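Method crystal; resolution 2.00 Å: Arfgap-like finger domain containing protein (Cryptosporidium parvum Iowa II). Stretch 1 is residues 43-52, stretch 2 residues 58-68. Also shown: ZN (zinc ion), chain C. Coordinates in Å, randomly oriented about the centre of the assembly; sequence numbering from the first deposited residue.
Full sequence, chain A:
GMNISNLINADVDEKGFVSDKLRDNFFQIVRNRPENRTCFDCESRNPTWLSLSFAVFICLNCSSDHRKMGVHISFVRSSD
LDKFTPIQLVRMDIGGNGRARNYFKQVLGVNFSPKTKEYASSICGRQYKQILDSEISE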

ATOM      1  N   GLU A  43       2.046 -12.961   3.343  1.00 28.54           N
ATOM      2  CA  GLU A  43       3.453 -13.278   3.133  1.00 31.78           C
ATOM      3  C   GLU A  43       3.848 -14.059   1.830  1.00 31.76           C
ATOM      4  O   GLU A  43       5.011 -14.461   1.685  1.00 32.38           O
ATOM      5  CB  GLU A  43       4.083 -13.882   4.416  1.00 31.90           C
ATOM      6  CG  GLU A  43       3.794 -13.046   5.700  1.00 33.98           C
ATOM      7  CD  GLU A  43       4.542 -13.504   6.937  1.00 35.82           C
ATOM      8  OE1 GLU A  43       4.464 -14.703   7.313  1.00 44.35           O
ATOM      9  OE2 GLU A  43       5.206 -12.650   7.580  1.00 43.80           O
ATOM     10  N   SER A  44       2.892 -14.260   0.915  1.00 31.29           N
ATOM     11  CA  SER A  44       3.154 -14.675  -0.466  1.00 30.06           C
ATOM     12  C   SER A  44       4.233 -13.760  -1.015  1.00 29.87           C
ATOM     13  O   SER A  44       4.236 -12.573  -0.746  1.00 29.46           O
ATOM     14  CB  SER A  44       1.866 -14.574  -1.317  1.00 30.54           C
ATOM     15  OG  SER A  44       2.117 -14.606  -2.726  1.00 30.40           O
ATOM     16  N   ARG A  45       5.155 -14.318  -1.799  1.00 29.92           N
ATOM     17  CA  ARG A  45       6.389 -13.620  -2.133  1.00 28.97           C
ATOM     18  C   ARG A  45       6.245 -12.717  -3.355  1.00 27.53           C
ATOM     19  O   ARG A  45       5.417 -12.968  -4.204  1.00 27.20           O
ATOM     20  CB  ARG A  45       7.529 -14.643  -2.240  1.00 30.42           C
ATOM     21  CG  ARG A  45       7.731 -15.343  -0.883  1.00 32.55           C
ATOM     22  CD  ARG A  45       7.726 -16.882  -0.961  1.00 39.38           C
ATOM     23  NE  ARG A  45       9.083 -17.374  -1.192  1.00 41.61           N
ATOM     24  CZ  ARG A  45       9.797 -18.130  -0.364  1.00 41.98           C
ATOM     25  NH1 ARG A  45       9.298 -18.574   0.788  1.00 43.30           N
ATOM     26  NH2 ARG A  45      11.031 -18.450  -0.712  1.00 41.00           N
ATOM     27  N   ASN A  46       7.022 -11.637  -3.412  1.00 26.56           N
ATOM     28  CA  ASN A  46       6.987 -10.705  -4.552  1.00 25.80           C
ATOM     29  C   ASN A  46       5.604 -10.136  -4.844  1.00 24.38           C
ATOM     30  O   ASN A  46       5.120 -10.266  -5.965  1.00 23.29           O
ATOM     31  CB  ASN A  46       7.579 -11.367  -5.822  1.00 27.28           C
ATOM     32  CG  ASN A  46       7.772 -10.380  -6.966  1.00 31.15           C
ATOM     33  OD1 ASN A  46       7.989  -9.171  -6.742  1.00 38.61           O
ATOM     34  ND2 ASN A  46       7.664 -10.874  -8.209  1.00 33.83           N
ATOM     35  N   PRO A  47       4.965  -9.484  -3.853  1.00 22.62           N
ATOM     36  CA  PRO A  47       3.628  -8.966  -4.167  1.00 22.43           C
ATOM     37  C   PRO A  47       3.731  -7.734  -5.095  1.00 22.14           C
ATOM     38  O   PRO A  47       4.672  -6.931  -4.979  1.00 23.07           O
ATOM     39  CB  PRO A  47       3.086  -8.554  -2.793  1.00 21.35           C
ATOM     40  CG  PRO A  47       4.339  -8.114  -2.051  1.00 21.19           C
ATOM     41  CD  PRO A  47       5.361  -9.160  -2.465  1.00 22.87           C
ATOM     42  N   THR A  48       2.788  -7.595  -6.017  1.00 21.51           N
ATOM     43  CA  THR A  48       2.860  -6.505  -6.988  1.00 20.42           C
ATOM     44  C   THR A  48       1.609  -5.651  -6.967  1.00 19.79           C
ATOM     45  O   THR A  48       1.556  -4.625  -7.624  1.00 20.13           O
ATOM     46  CB  THR A  48       3.132  -7.025  -8.441  1.00 21.10           C
ATOM     47  OG1 THR A  48       2.021  -7.809  -8.852  1.00 19.08           O
ATOM     48  CG2 THR A  48       4.393  -7.881  -8.473  1.00 22.16           C
ATOM     49  N   TRP A  49       0.597  -6.070  -6.222  1.00 19.75           N
ATOM     50  CA  TRP A  49      -0.574  -5.241  -5.993  1.00 20.06           C
ATOM     51  C   TRP A  49      -0.324  -4.362  -4.772  1.00 19.77           C
ATOM     52  O   TRP A  49       0.694  -4.513  -4.092  1.00 19.42           O
ATOM     53  CB  TRP A  49      -1.851  -6.093  -5.836  1.00 19.98           C
ATOM     54  CG  TRP A  49      -2.260  -6.671  -7.113  1.00 20.01           C
ATOM     55  CD1 TRP A  49      -1.654  -7.720  -7.766  1.00 21.52           C
ATOM     56  CD2 TRP A  49      -3.323  -6.223  -7.977  1.00 20.87           C
ATOM     57  NE1 TRP A  49      -2.272  -7.940  -8.970  1.00 18.14           N
ATOM     58  CE2 TRP A  49      -3.311  -7.065  -9.119  1.00 21.70           C
ATOM     59  CE3 TRP A  49      -4.280  -5.198  -7.900  1.00 19.47           C
ATOM     60  CZ2 TRP A  49      -4.231  -6.924 -10.176  1.00 22.75           C
ATOM     61  CZ3 TRP A  49      -5.216  -5.054  -8.963  1.00 20.87           C
ATOM     62  CH2 TRP A  49      -5.166  -5.921 -10.090  1.00 21.38           C
ATOM     63  N   LEU A  50      -1.228  -3.421  -4.518  1.00 18.86           N
ATOM     64  CA  LEU A  50      -1.046  -2.503  -3.407  1.00 19.04           C
ATOM     65  C   LEU A  50      -2.384  -1.943  -2.849  1.00 19.71           C
ATOM     66  O   LEU A  50      -3.397  -1.908  -3.544  1.00 18.24           O
ATOM     67  CB  LEU A  50      -0.007  -1.400  -3.775  1.00 18.56           C
ATOM     68  CG  LEU A  50      -0.297  -0.436  -4.928  1.00 19.47           C
ATOM     69  CD1 LEU A  50      -1.197   0.700  -4.405  1.00 23.30           C
ATOM     70  CD2 LEU A  50       1.004   0.140  -5.462  1.00 18.66           C
ATOM     71  N   SER A  51      -2.395  -1.564  -1.572  1.00 20.04           N
ATOM     72  CA  SER A  51      -3.488  -0.709  -1.054  1.00 19.75           C
ATOM     73  C   SER A  51      -2.852   0.669  -0.858  1.00 19.53           C
ATOM     74  O   SER A  51      -1.910   0.811  -0.035  1.00 19.53           O
ATOM     75  CB  SER A  51      -4.038  -1.234   0.277  1.00 19.72           C
ATOM     76  OG  SER A  51      -4.944  -0.291   0.831  1.00 18.51           O
ATOM     77  N   LEU A  52      -3.303   1.668  -1.627  1.00 18.92           N
ATOM     78  CA  LEU A  52      -2.749   2.997  -1.460  1.00 19.42           C
ATOM     79  C   LEU A  52      -3.002   3.520  -0.056  1.00 19.06           C
ATOM     80  O   LEU A  52      -2.138   4.157   0.502  1.00 20.22           O
ATOM     81  CB  LEU A  52      -3.293   3.999  -2.477  1.00 20.04           C
ATOM     82  CG  LEU A  52      -2.463   4.027  -3.766  1.00 23.44           C
ATOM     83  CD1 LEU A  52      -3.277   4.685  -4.882  1.00 26.70           C
ATOM     84  CD2 LEU A  52      -1.052   4.701  -3.561  1.00 22.53           C
ATOM     85  N   ILE A  58       0.628  -6.064  -1.580  1.00 16.90           N
ATOM     86  CA  ILE A  58      -0.174  -7.279  -1.311  1.00 16.59           C
ATOM     87  C   ILE A  58      -0.222  -8.135  -2.587  1.00 18.24           C
ATOM     88  O   ILE A  58      -0.028  -7.600  -3.655  1.00 19.08           O
ATOM     89  CB  ILE A  58      -1.619  -6.914  -0.860  1.00 15.31           C
ATOM     90  CG1 ILE A  58      -2.328  -5.971  -1.874  1.00 16.06           C
ATOM     91  CG2 ILE A  58      -1.605  -6.361   0.617  1.00 12.53           C
ATOM     92  CD1 ILE A  58      -3.775  -5.641  -1.494  1.00 15.85           C
ATOM     93  N   CYS A  59      -0.513  -9.436  -2.478  1.00 19.35           N
ATOM     94  CA  CYS A  59      -0.495 -10.314  -3.627  1.00 20.72           C
ATOM     95  C   CYS A  59      -1.818 -10.258  -4.398  1.00 22.43           C
ATOM     96  O   CYS A  59      -2.803  -9.661  -3.947  1.00 22.76           O
ATOM     97  CB  CYS A  59      -0.164 -11.769  -3.215  1.00 20.02           C
ATOM     98  SG  CYS A  59      -1.405 -12.592  -2.130  1.00 21.35           S
ATOM     99  N   LEU A  60      -1.829 -10.916  -5.551  1.00 24.16           N
ATOM    100  CA  LEU A  60      -2.988 -10.971  -6.429  1.00 26.35           C
ATOM    101  C   LEU A  60      -4.200 -11.588  -5.728  1.00 26.57           C
ATOM    102  O   LEU A  60      -5.339 -11.186  -5.985  1.00 27.80           O
ATOM    103  CB  LEU A  60      -2.622 -11.679  -7.760  1.00 27.31           C
ATOM    104  CG  LEU A  60      -1.983 -13.084  -7.803  1.00 30.48           C
ATOM    105  CD1 LEU A  60      -2.997 -14.139  -7.408  1.00 34.32           C
ATOM    106  CD2 LEU A  60      -1.394 -13.442  -9.195  1.00 28.67           C
ATOM    107  N   ASN A  61      -3.949 -12.538  -4.824  1.00 25.43           N
ATOM    108  CA  ASN A  61      -4.983 -13.165  -4.010  1.00 25.65           C
ATOM    109  C   ASN A  61      -5.562 -12.147  -3.008  1.00 24.24           C
ATOM    110  O   ASN A  61      -6.762 -11.886  -3.010  1.00 23.95           O
ATOM    111  CB  ASN A  61      -4.397 -14.387  -3.273  1.00 26.49           C
ATOM    112  CG  ASN A  61      -5.465 -15.355  -2.778  1.00 32.21           C
ATOM    113  OD1 ASN A  61      -6.196 -15.086  -1.800  1.00 38.01           O
ATOM    114  ND2 ASN A  61      -5.553 -16.522  -3.452  1.00 38.40           N
ATOM    115  N   CYS A  62      -4.706 -11.530  -2.207  1.00 22.21           N
ATOM    116  CA  CYS A  62      -5.185 -10.584  -1.186  1.00 22.86           C
ATOM    117  C   CYS A  62      -5.778  -9.329  -1.811  1.00 23.00           C
ATOM    118  O   CYS A  62      -6.696  -8.762  -1.244  1.00 23.44           O
ATOM    119  CB  CYS A  62      -4.084 -10.245  -0.161  1.00 21.58           C
ATOM    120  SG  CYS A  62      -3.613 -11.741   0.723  1.00 20.43           S
ATOM    121  N   SER A  63      -5.281  -8.936  -2.991  1.00 23.80           N
ATOM    122  CA  SER A  63      -5.842  -7.811  -3.744  1.00 25.11           C
ATOM    123  C   SER A  63      -7.332  -7.968  -4.074  1.00 25.72           C
ATOM    124  O   SER A  63      -8.073  -7.002  -3.969  1.00 25.86           O
ATOM    125  CB  SER A  63      -5.048  -7.545  -5.022  1.00 25.31           C
ATOM    126  OG  SER A  63      -5.133  -8.666  -5.905  1.00 26.44           O
ATOM    127  N   SER A  64      -7.760  -9.183  -4.438  1.00 26.68           N
ATOM    128  CA  SER A  64      -9.182  -9.470  -4.672  1.00 27.79           C
ATOM    129  C   SER A  64     -10.004  -9.233  -3.451  1.00 26.35           C
ATOM    130  O   SER A  64     -11.010  -8.551  -3.540  1.00 26.44           O
ATOM    131  CB  SER A  64      -9.438 -10.900  -5.189  1.00 28.04           C
ATOM    132  OG  SER A  64      -8.863 -11.067  -6.467  1.00 31.38           O
ATOM    133  N   ASP A  65      -9.604  -9.811  -2.319  1.00 25.82           N
ATOM    134  CA  ASP A  65     -10.286  -9.537  -1.038  1.00 25.17           C
ATOM    135  C   ASP A  65     -10.416  -8.059  -0.732  1.00 24.30           C
ATOM    136  O   ASP A  65     -11.498  -7.597  -0.360  1.00 23.99           O
ATOM    137  CB  ASP A  65      -9.621 -10.259   0.138  1.00 25.56           C
ATOM    138  CG  ASP A  65      -9.582 -11.791  -0.050  1.00 29.99           C
ATOM    139  OD1 ASP A  65     -10.459 -12.366  -0.743  1.00 29.53           O
ATOM    140  OD2 ASP A  65      -8.626 -12.410   0.459  1.00 33.37           O
ATOM    141  N   HIS A  66      -9.314  -7.319  -0.857  1.00 23.83           N
ATOM    142  CA  HIS A  66      -9.336  -5.866  -0.667  1.00 24.31           C
ATOM    143  C   HIS A  66     -10.284  -5.148  -1.628  1.00 25.15           C
ATOM    144  O   HIS A  66     -10.913  -4.182  -1.249  1.00 25.50           O
ATOM    145  CB  HIS A  66      -7.943  -5.268  -0.831  1.00 22.39           C
ATOM    146  CG  HIS A  66      -7.062  -5.471   0.355  1.00 21.45           C
ATOM    147  ND1 HIS A  66      -6.614  -4.427   1.131  1.00 21.47           N
ATOM    148  CD2 HIS A  66      -6.554  -6.598   0.906  1.00 18.82           C
ATOM    149  CE1 HIS A  66      -5.852  -4.893   2.102  1.00 20.13           C
ATOM    150  NE2 HIS A  66      -5.807  -6.212   1.989  1.00 20.72           N
ATOM    151  N   ARG A  67     -10.353  -5.614  -2.868  1.00 26.34           N
ATOM    152  CA  ARG A  67     -11.203  -4.991  -3.888  1.00 28.91           C
ATOM    153  C   ARG A  67     -12.707  -5.114  -3.566  1.00 28.29           C
ATOM    154  O   ARG A  67     -13.512  -4.301  -4.030  1.00 28.83           O
ATOM    155  CB  ARG A  67     -10.881  -5.549  -5.299  1.00 28.53           C
ATOM    156  CG  ARG A  67      -9.585  -4.986  -5.934  1.00 31.85           C
ATOM    157  CD  ARG A  67      -9.399  -5.388  -7.425  1.00 31.78           C
ATOM    158  NE  ARG A  67      -9.251  -6.837  -7.623  1.00 43.25           N
ATOM    159  CZ  ARG A  67      -8.090  -7.513  -7.680  1.00 46.39           C
ATOM    160  NH1 ARG A  67      -6.921  -6.903  -7.546  1.00 48.55           N
ATOM    161  NH2 ARG A  67      -8.088  -8.829  -7.863  1.00 48.22           N
ATOM    162  N   LYS A  68     -13.071  -6.126  -2.780  1.00 28.22           N
ATOM    163  CA  LYS A  68     -14.449  -6.292  -2.295  1.00 28.25           C
ATOM    164  C   LYS A  68     -14.822  -5.403  -1.111  1.00 27.08           C
ATOM    165  O   LYS A  68     -15.971  -5.365  -0.712  1.00 26.71           O
ATOM    166  CB  LYS A  68     -14.704  -7.733  -1.870  1.00 28.49           C
ATOM    167  CG  LYS A  68     -14.442  -8.799  -2.908  1.00 31.47           C
ATOM    168  CD  LYS A  68     -14.597 -10.171  -2.218  1.00 35.39           C
ATOM    169  CE  LYS A  68     -13.786 -11.254  -2.916  1.00 39.72           C
ATOM    170  NZ  LYS A  68     -14.072 -11.281  -4.382  1.00 38.91           N
TER
HETATM  171 ZN    ZN C 201      -1.486 -12.120   0.164  1.00 24.29          ZN
HETATM  172  O   HOH W   1       1.232 -10.534  -6.721  1.00 10.26           O

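A short antiparallel bridge, a zinc-bound turn and one side of a helix hold these two stretches together, burying 469 Å² in all. Strand 49-51 forms one bridge to the second stretch, Trp 49 with Ile 58, whose CA atoms lie 5.1 Å apart. Both backbone groups of each residue face the partner. Ile 58 N donates to Trp 49 O at 3.0 Å and 167°, a nearly straight bond. The return bond, Trp 49 N to Ile 58 O, is 3.1 Å long but bent to 127° and therefore weak. The pairing also brings two acceptors, Trp 49 O and Ile 58 O, to 3.2 Å of each other; with no proton between them, this approach adds no bond.

Beyond the bridge, the backbone of the second stretch turns into a helix that begins at Leu 60. Its axis passes 8.1 Å from that of the strand, at 37° between their N-to-C directions. Cys 59 occupies the N-cap position and its sulfur does two jobs: Cys 59 SG accepts from Cys 62 N at 3.5 Å and 166°, serving an amide of the first helical turn, and it also binds zinc at 2.3 Å. Cys 62 SG holds the same ion at 2.2 Å, and two ligands from elsewhere in the structure complete the set of four. The backbone carbonyl of Cys 59 is used as well, accepting from Ser 63 N at 2.8 Å. Near this turn, Pro 47 packs its ring against the backbone, with Pro 47 CB 3.3 Å from Ile 58 C, while Ser 44 OG lies 3.7 Å from Cys 59 CB, a van der Waals contact. Water 1 accepts weakly from Thr 48 N (3.4 Å) and Leu 60 N (3.3 Å), linking two amides across the stretches.

Trp 49 and Ile 58 send their side chains to the same face of the sheet, where Trp 49 CB and Ile 58 CG1 meet at 4.0 Å. Trp 49 is the residue most covered by the other stretch, and its indole then reaches along the helix. Its Trp 49 CD1 is 4.1 Å from Leu 60 CB, an apolar contact, and Trp 49 CG is 3.6 Å from Ser 63 CB. The Ser 63 hydroxyl donates back within its own helix, from Ser 63 OG to Leu 60 O at 2.5 Å, so its proton is spent there even as the oxygen lies over a face of the indole.

Over that same face sits the guanidinium of Arg 67, with Arg 67 CZ 4.3 Å from the centroid of the Trp 49 six-membered ring and 24° off its normal. This is a cation-pi contact, in which positive charge meets the electron-rich ring. Farther along, Ser 51 CB touches the imidazole at His 66 ND1, 4.2 Å away; this is a plain packing contact, and Ser 51 OG and His 66 ND1 are both satisfied by hydrogen bonds elsewhere in the structure, while His 66 NE2 is hydrogen-bonded just outside the stretches.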